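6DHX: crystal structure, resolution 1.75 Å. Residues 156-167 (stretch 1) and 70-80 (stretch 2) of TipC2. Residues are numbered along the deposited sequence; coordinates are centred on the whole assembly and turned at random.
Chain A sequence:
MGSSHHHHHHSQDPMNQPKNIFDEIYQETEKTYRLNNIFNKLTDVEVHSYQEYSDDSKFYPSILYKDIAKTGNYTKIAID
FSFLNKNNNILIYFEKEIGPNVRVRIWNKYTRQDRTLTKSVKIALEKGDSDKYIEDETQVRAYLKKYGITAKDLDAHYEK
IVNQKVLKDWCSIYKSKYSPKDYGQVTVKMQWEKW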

# COMPACT_ATOMS: atom_id res chain seq x y z
N ALA A 156 5.01 -2.44 13.93
CA ALA A 156 6.39 -2.62 13.50
C ALA A 156 6.47 -3.01 12.02
O ALA A 156 7.36 -2.54 11.31
CB ALA A 156 7.09 -3.66 14.38
N HIS A 157 5.56 -3.88 11.54
CA HIS A 157 5.52 -4.25 10.13
C HIS A 157 5.22 -3.04 9.25
O HIS A 157 5.87 -2.82 8.21
CB HIS A 157 4.47 -5.35 9.88
CG HIS A 157 4.84 -6.69 10.45
ND1 HIS A 157 6.04 -7.31 10.17
CD2 HIS A 157 4.18 -7.52 11.30
CE1 HIS A 157 6.11 -8.45 10.83
NE2 HIS A 157 4.99 -8.61 11.51
N TYR A 158 4.27 -2.22 9.67
CA TYR A 158 3.93 -1.01 8.94
C TYR A 158 5.13 -0.06 8.87
O TYR A 158 5.47 0.47 7.81
CB TYR A 158 2.72 -0.32 9.61
CG TYR A 158 2.39 0.96 8.91
CD1 TYR A 158 1.51 0.94 7.83
CD2 TYR A 158 2.96 2.16 9.29
CE1 TYR A 158 1.19 2.10 7.15
CE2 TYR A 158 2.68 3.36 8.59
CZ TYR A 158 1.77 3.31 7.53
OH TYR A 158 1.46 4.46 6.83
N GLU A 159 5.80 0.15 10.01
CA GLU A 159 6.98 1.01 10.04
C GLU A 159 8.06 0.48 9.10
O GLU A 159 8.68 1.23 8.36
CB GLU A 159 7.51 1.14 11.47
CG GLU A 159 8.89 1.79 11.61
CD GLU A 159 8.92 3.26 11.21
OE1 GLU A 159 7.86 3.93 11.23
OE2 GLU A 159 10.03 3.76 10.92
N LYS A 160 8.27 -0.83 9.13
CA LYS A 160 9.35 -1.42 8.34
C LYS A 160 9.09 -1.33 6.83
O LYS A 160 9.99 -1.01 6.05
CB LYS A 160 9.53 -2.87 8.76
CG LYS A 160 10.70 -3.56 8.06
CD LYS A 160 10.78 -5.00 8.60
CE LYS A 160 11.66 -5.89 7.72
NZ LYS A 160 13.01 -5.31 7.55
N ILE A 161 7.87 -1.65 6.41
CA ILE A 161 7.58 -1.73 4.98
C ILE A 161 7.06 -0.42 4.44
O ILE A 161 7.51 0.02 3.37
CB ILE A 161 6.58 -2.87 4.69
CG1 ILE A 161 7.15 -4.21 5.16
CG2 ILE A 161 6.19 -2.85 3.17
CD1 ILE A 161 8.50 -4.60 4.50
N VAL A 162 6.07 0.20 5.08
CA VAL A 162 5.54 1.43 4.49
C VAL A 162 6.51 2.59 4.71
O VAL A 162 6.83 3.32 3.78
CB VAL A 162 4.14 1.79 5.02
CG1 VAL A 162 3.67 3.19 4.44
CG2 VAL A 162 3.11 0.72 4.62
N ASN A 163 6.95 2.80 5.96
CA ASN A 163 7.77 3.99 6.19
C ASN A 163 9.20 3.80 5.71
O ASN A 163 9.73 4.64 4.96
CB ASN A 163 7.73 4.37 7.67
CG ASN A 163 6.39 5.00 8.03
OD1 ASN A 163 5.68 5.50 7.15
ND2 ASN A 163 6.05 5.02 9.31
N GLN A 164 9.85 2.72 6.12
CA GLN A 164 11.28 2.52 5.89
C GLN A 164 11.57 1.93 4.53
O GLN A 164 12.75 1.83 4.13
CB GLN A 164 11.88 1.64 7.01
CG GLN A 164 11.89 2.33 8.40
CD GLN A 164 12.26 3.80 8.26
OE1 GLN A 164 13.26 4.15 7.62
NE2 GLN A 164 11.43 4.68 8.82
N LYS A 165 10.55 1.55 3.77
CA LYS A 165 10.82 1.00 2.46
C LYS A 165 10.05 1.78 1.39
O LYS A 165 10.68 2.51 0.59
CB LYS A 165 10.50 -0.50 2.41
CG LYS A 165 10.96 -1.21 1.14
CD LYS A 165 10.85 -2.73 1.36
CE LYS A 165 11.28 -3.50 0.14
NZ LYS A 165 12.74 -3.31 -0.17
N VAL A 166 8.72 1.69 1.38
CA VAL A 166 7.95 2.32 0.29
C VAL A 166 8.13 3.83 0.29
O VAL A 166 8.41 4.44 -0.75
CB VAL A 166 6.46 1.96 0.38
CG1 VAL A 166 5.66 2.76 -0.69
CG2 VAL A 166 6.24 0.43 0.25
N LEU A 167 7.92 4.46 1.44
CA LEU A 167 7.99 5.93 1.45
C LEU A 167 9.44 6.40 1.38
O LEU A 167 9.73 7.46 0.79
CB LEU A 167 7.28 6.51 2.68
CG LEU A 167 5.76 6.29 2.72
CD1 LEU A 167 5.14 6.95 3.98
CD2 LEU A 167 5.06 6.87 1.43
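Stretch 2, residues 70-80: KTGNYTKIAID

Stretch 2 begins as a loop, makes a tight turn and then runs as a strand from Tyr74 to Asp80 across the helix of residues 156-167. The two axes approach to 10.6 Å, and their N-to-C directions differ by 68° (signed crossing angle -68°), so the strand crosses the helix obliquely. Contact involves a few residues on each side, with 460 Å² buried over both sides.

Lys70 turns its CA-to-CB bond away from the helix, and Lys70 NZ donates a hydrogen bond to Thr75 O at 2.9 Å within the stretch. Thr71, poorly ordered, points toward the helix, but its OG1 remains 4.2 Å from Lys160 NZ, a loose approach. A type II' turn from Thr71 to Tyr74 follows, closed by Tyr74 N to Thr71 O at 2.9 Å; Gly72 supplies its positive phi (50°).

Tyr74, the first strand residue, has the largest area covered by the helix, 93 Å². Its OH hydrogen-bonds His157 ND1 at 2.7 Å, meeting the imidazole edge near the ring plane. One face of the phenol ring receives Ile161: CD1 lies 3.8 Å from the ring centroid and only 7° off the normal, a CH-pi contact, while CG1 is 3.5 Å from Tyr74 CE1. Lys160 CD packs 3.6 Å from Tyr74 OH.

Thr75 and Lys76 do not touch the helix. Ile77 does: its CA lies 8.1 Å from that of Ile161, the closest backbone register. Its CG2 packs against Ile161 CG2 (3.9 Å) and Val166 CG2 (3.8 Å), while Ile77 CD1 meets Lys165 CE at 3.6 Å. Ile161 and Val166 are five residues apart, joined by the 2.9 Å hydrogen bond from Val166 N to Ile161 O within the wider pi-type turn.

Ala78 points away, as strand alternation predicts. Ile79 points back, its CD1 3.8 Å from Val166 CG1, and Asp80 lies out of reach.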

# COMPACT_ATOMS: atom_id res chain seq x y z
N LYS A 70 12.51 -7.90 -1.93
CA LYS A 70 11.70 -8.36 -0.81
C LYS A 70 12.55 -9.12 0.21
O LYS A 70 13.43 -9.91 -0.15
CB LYS A 70 10.53 -9.24 -1.29
CG LYS A 70 9.39 -8.40 -1.86
CD LYS A 70 8.25 -9.28 -2.36
CE LYS A 70 8.74 -10.31 -3.34
NZ LYS A 70 7.66 -11.04 -4.06
N THR A 71 12.26 -8.88 1.49
CA THR A 71 13.05 -9.34 2.62
C THR A 71 12.31 -10.44 3.39
O THR A 71 11.07 -10.42 3.47
CB THR A 71 13.37 -8.16 3.56
OG1 THR A 71 13.27 -8.57 4.93
CG2 THR A 71 12.38 -6.99 3.34
N GLY A 72 13.07 -11.40 3.93
CA GLY A 72 12.54 -12.33 4.91
C GLY A 72 11.25 -13.01 4.52
O GLY A 72 11.19 -13.67 3.48
N ASN A 73 10.19 -12.85 5.33
CA ASN A 73 8.94 -13.54 5.06
C ASN A 73 7.97 -12.72 4.21
O ASN A 73 6.81 -13.14 4.04
CB ASN A 73 8.25 -13.95 6.37
CG ASN A 73 8.94 -15.11 7.06
OD1 ASN A 73 9.25 -15.04 8.25
ND2 ASN A 73 9.18 -16.18 6.32
N TYR A 74 8.38 -11.56 3.70
CA TYR A 74 7.45 -10.72 2.94
C TYR A 74 7.31 -11.26 1.53
O TYR A 74 8.30 -11.46 0.82
CB TYR A 74 7.91 -9.26 2.93
CG TYR A 74 7.88 -8.65 4.32
CD1 TYR A 74 6.71 -8.10 4.84
CD2 TYR A 74 9.01 -8.67 5.13
CE1 TYR A 74 6.68 -7.56 6.14
CE2 TYR A 74 9.00 -8.14 6.41
CZ TYR A 74 7.82 -7.57 6.91
OH TYR A 74 7.80 -7.06 8.20
N THR A 75 6.06 -11.47 1.12
CA THR A 75 5.76 -12.15 -0.13
C THR A 75 5.31 -11.19 -1.23
O THR A 75 5.33 -11.58 -2.41
CB THR A 75 4.66 -13.21 0.09
OG1 THR A 75 3.49 -12.58 0.64
CG2 THR A 75 5.14 -14.26 1.07
N LYS A 76 4.88 -9.98 -0.86
CA LYS A 76 4.35 -9.04 -1.84
C LYS A 76 4.36 -7.64 -1.23
O LYS A 76 4.00 -7.46 -0.07
CB LYS A 76 2.92 -9.40 -2.25
CG LYS A 76 2.37 -8.56 -3.38
CD LYS A 76 1.08 -9.18 -3.93
CE LYS A 76 0.63 -8.43 -5.16
NZ LYS A 76 -0.63 -9.04 -5.76
N ILE A 77 4.74 -6.66 -2.04
CA ILE A 77 4.59 -5.26 -1.68
C ILE A 77 4.13 -4.55 -2.94
O ILE A 77 4.79 -4.66 -3.98
CB ILE A 77 5.91 -4.62 -1.15
CG1 ILE A 77 6.56 -5.46 -0.04
CG2 ILE A 77 5.65 -3.15 -0.70
CD1 ILE A 77 8.05 -5.09 0.23
N ALA A 78 3.03 -3.82 -2.87
CA ALA A 78 2.44 -3.29 -4.10
C ALA A 78 1.78 -1.95 -3.84
O ALA A 78 1.40 -1.63 -2.70
CB ALA A 78 1.43 -4.30 -4.68
N ILE A 79 1.70 -1.14 -4.89
CA ILE A 79 1.00 0.15 -4.84
C ILE A 79 0.04 0.19 -6.01
O ILE A 79 0.48 0.08 -7.15
CB ILE A 79 1.96 1.35 -4.93
CG1 ILE A 79 3.13 1.22 -3.94
CG2 ILE A 79 1.15 2.65 -4.69
CD1 ILE A 79 4.23 2.29 -4.16
N ASP A 80 -1.25 0.33 -5.74
CA ASP A 80 -2.24 0.45 -6.81
C ASP A 80 -2.78 1.87 -6.83
O ASP A 80 -3.00 2.46 -5.78
CB ASP A 80 -3.43 -0.51 -6.60
CG ASP A 80 -3.08 -1.93 -6.92
OD1 ASP A 80 -2.24 -2.14 -7.79
OD2 ASP A 80 -3.58 -2.87 -6.25